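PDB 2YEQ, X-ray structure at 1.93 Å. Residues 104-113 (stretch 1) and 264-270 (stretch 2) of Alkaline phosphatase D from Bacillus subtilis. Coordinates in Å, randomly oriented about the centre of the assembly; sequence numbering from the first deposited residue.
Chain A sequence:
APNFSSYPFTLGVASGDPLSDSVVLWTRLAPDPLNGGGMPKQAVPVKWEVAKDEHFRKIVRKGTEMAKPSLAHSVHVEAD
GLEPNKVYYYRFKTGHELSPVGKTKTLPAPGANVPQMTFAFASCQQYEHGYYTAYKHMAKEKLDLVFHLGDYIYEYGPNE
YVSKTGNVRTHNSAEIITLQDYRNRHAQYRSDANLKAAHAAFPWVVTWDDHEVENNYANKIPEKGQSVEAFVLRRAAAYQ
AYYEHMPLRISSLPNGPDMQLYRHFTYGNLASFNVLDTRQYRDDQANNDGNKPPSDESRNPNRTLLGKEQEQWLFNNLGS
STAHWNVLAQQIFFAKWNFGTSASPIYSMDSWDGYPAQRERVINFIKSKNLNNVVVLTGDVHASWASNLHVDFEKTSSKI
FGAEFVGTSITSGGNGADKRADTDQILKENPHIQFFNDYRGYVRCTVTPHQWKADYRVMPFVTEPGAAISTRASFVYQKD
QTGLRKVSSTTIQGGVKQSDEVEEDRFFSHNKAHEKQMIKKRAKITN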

# COMPACT_ATOMS: atom_id res chain seq x y z
N THR A 104 -8.93 17.26 3.46
CA THR A 104 -7.95 16.99 2.44
C THR A 104 -6.97 18.15 2.26
O THR A 104 -7.08 19.18 2.93
CB THR A 104 -8.63 16.66 1.11
OG1 THR A 104 -7.66 16.08 0.24
CG2 THR A 104 -9.26 17.90 0.45
N LYS A 105 -6.01 17.99 1.35
CA LYS A 105 -4.98 19.00 1.15
C LYS A 105 -4.33 18.90 -0.21
O LYS A 105 -3.88 17.82 -0.62
CB LYS A 105 -3.93 18.88 2.24
CG LYS A 105 -2.93 20.04 2.25
CD LYS A 105 -1.88 19.80 3.32
CE LYS A 105 -0.80 20.86 3.34
NZ LYS A 105 0.46 20.35 2.73
N THR A 106 -4.30 20.01 -0.94
CA THR A 106 -3.69 20.05 -2.25
C THR A 106 -2.16 20.03 -2.12
O THR A 106 -1.60 20.36 -1.08
CB THR A 106 -4.09 21.32 -3.06
OG1 THR A 106 -3.87 22.49 -2.25
CG2 THR A 106 -5.53 21.26 -3.55
N LEU A 107 -1.49 19.66 -3.20
CA LEU A 107 -0.03 19.70 -3.24
C LEU A 107 0.47 21.15 -3.36
O LEU A 107 -0.24 22.02 -3.85
CB LEU A 107 0.48 18.94 -4.46
CG LEU A 107 0.15 17.44 -4.55
CD1 LEU A 107 0.86 16.87 -5.79
CD2 LEU A 107 0.54 16.72 -3.29
N PRO A 108 1.72 21.39 -2.96
CA PRO A 108 2.39 22.65 -3.30
C PRO A 108 2.46 22.86 -4.81
O PRO A 108 2.40 21.89 -5.58
CB PRO A 108 3.82 22.46 -2.77
CG PRO A 108 3.73 21.43 -1.73
CD PRO A 108 2.56 20.52 -2.12
N ALA A 109 2.57 24.11 -5.22
CA ALA A 109 2.77 24.45 -6.62
C ALA A 109 4.03 23.75 -7.11
O ALA A 109 4.97 23.56 -6.34
CB ALA A 109 2.88 25.98 -6.80
N PRO A 110 4.04 23.29 -8.36
CA PRO A 110 5.23 22.63 -8.89
C PRO A 110 6.47 23.50 -8.69
O PRO A 110 6.42 24.71 -8.92
CB PRO A 110 4.92 22.47 -10.40
CG PRO A 110 3.52 22.94 -10.61
CD PRO A 110 3.12 23.74 -9.43
N GLY A 111 7.56 22.90 -8.22
CA GLY A 111 8.78 23.65 -7.95
C GLY A 111 8.77 24.55 -6.71
O GLY A 111 9.80 25.14 -6.39
N ALA A 112 7.64 24.65 -6.01
CA ALA A 112 7.61 25.41 -4.75
C ALA A 112 8.68 24.91 -3.82
O ALA A 112 8.92 23.71 -3.71
CB ALA A 112 6.24 25.33 -4.07
N ASN A 113 9.32 25.84 -3.12
CA ASN A 113 10.41 25.53 -2.23
C ASN A 113 9.91 25.17 -0.83
O ASN A 113 10.08 25.93 0.12
CB ASN A 113 11.35 26.74 -2.19
CG ASN A 113 12.74 26.37 -1.76
OD1 ASN A 113 13.31 25.38 -2.23
ND2 ASN A 113 13.32 27.17 -0.88
N HIS A 264 2.94 9.41 -11.30
CA HIS A 264 3.99 10.23 -10.74
C HIS A 264 3.48 11.61 -10.31
O HIS A 264 2.60 12.18 -10.93
CB HIS A 264 5.13 10.37 -11.75
CG HIS A 264 6.10 11.46 -11.43
ND1 HIS A 264 5.92 12.77 -11.83
CD2 HIS A 264 7.26 11.44 -10.72
CE1 HIS A 264 6.92 13.51 -11.38
NE2 HIS A 264 7.75 12.72 -10.70
N PHE A 265 4.05 12.14 -9.23
CA PHE A 265 3.81 13.52 -8.85
C PHE A 265 4.99 14.05 -8.00
O PHE A 265 5.75 13.28 -7.44
CB PHE A 265 2.49 13.66 -8.08
CG PHE A 265 2.50 12.99 -6.74
CD1 PHE A 265 2.27 11.63 -6.63
CD2 PHE A 265 2.73 13.73 -5.59
CE1 PHE A 265 2.28 11.01 -5.39
CE2 PHE A 265 2.74 13.11 -4.35
CZ PHE A 265 2.52 11.74 -4.25
N THR A 266 5.11 15.37 -7.92
CA THR A 266 6.17 15.99 -7.13
C THR A 266 5.54 16.80 -6.01
O THR A 266 4.47 17.37 -6.17
CB THR A 266 7.05 16.93 -7.97
OG1 THR A 266 6.23 17.99 -8.47
CG2 THR A 266 7.68 16.19 -9.15
N TYR A 267 6.19 16.79 -4.86
CA TYR A 267 5.76 17.58 -3.73
C TYR A 267 6.65 18.83 -3.68
O TYR A 267 7.70 18.83 -3.05
CB TYR A 267 5.87 16.77 -2.46
CG TYR A 267 5.08 17.36 -1.33
CD1 TYR A 267 3.75 17.01 -1.14
CD2 TYR A 267 5.66 18.27 -0.43
CE1 TYR A 267 3.00 17.56 -0.09
CE2 TYR A 267 4.92 18.83 0.63
CZ TYR A 267 3.58 18.47 0.78
OH TYR A 267 2.84 19.00 1.80
N GLY A 268 6.24 19.86 -4.41
CA GLY A 268 7.09 21.03 -4.63
C GLY A 268 8.39 20.60 -5.29
O GLY A 268 8.39 19.78 -6.22
N ASN A 269 9.51 21.12 -4.80
CA ASN A 269 10.83 20.66 -5.23
C ASN A 269 11.46 19.77 -4.20
O ASN A 269 12.63 19.45 -4.30
CB ASN A 269 11.76 21.85 -5.52
CG ASN A 269 12.17 22.60 -4.24
OD1 ASN A 269 11.77 22.26 -3.11
ND2 ASN A 269 12.98 23.64 -4.43
N LEU A 270 10.70 19.39 -3.20
CA LEU A 270 11.24 18.57 -2.14
C LEU A 270 11.36 17.08 -2.54
O LEU A 270 12.36 16.42 -2.21
CB LEU A 270 10.38 18.71 -0.88
CG LEU A 270 10.79 17.98 0.40
CD1 LEU A 270 12.17 18.39 0.87
CD2 LEU A 270 9.73 18.22 1.52

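G268 lies so close under the 109–112 turn that it has no room for a side chain: a CB built there in ideal geometry would sit 2.5 Å from A112 O, a clash. Its phi of 58° also favours glycine, and its bare CA approaches A112 O to 3.4 Å and A109 O to 3.7 Å. The two segments, at least 156 residues apart in sequence, bury 491 Å² between them, stretch 1 contributing almost wholly from its loop, stretch 2 about equally from the strand end and the two residues after it. The CA atoms come nearest at A112–G268 (4.4 Å) and G111–N269 (4.5 Å). On one side, A109 to A112 form a type II beta turn, closed by A112 N donating to A109 O (2.9 Å), with G111 at the positive phi (74°) usual for its third position. A112 O, at the end of the turn, accepts from N269 N (2.9 Å, 147° at the hydrogen), the one backbone hydrogen bond across the contact. N269 bonds a second time through its side chain: ND2 donates to N113 OD1 at 2.8 Å and a nearly straight 162°, so consecutive residues of one stretch are tied to N269 of the other.

Just before the turn, the contact is largely apolar. P108 points CD at one face of the Y267 ring, 3.7 Å from its centroid and 13° off the normal; this is a CH-pi contact, in which the slightly positive C-H groups beside the proline nitrogen suit the electron-rich aromatic face. L107 touches two rings, its CD1 3.7 Å from F265 CD2 and its CD2 3.9 Å from Y267 CD1, both approaches oblique. At the edge of the Y267 ring, the extended K105 brings NZ to 2.9 Å from Y267 OH, but the angle is too poor for a hydrogen bond; NZ is satisfied elsewhere in the structure.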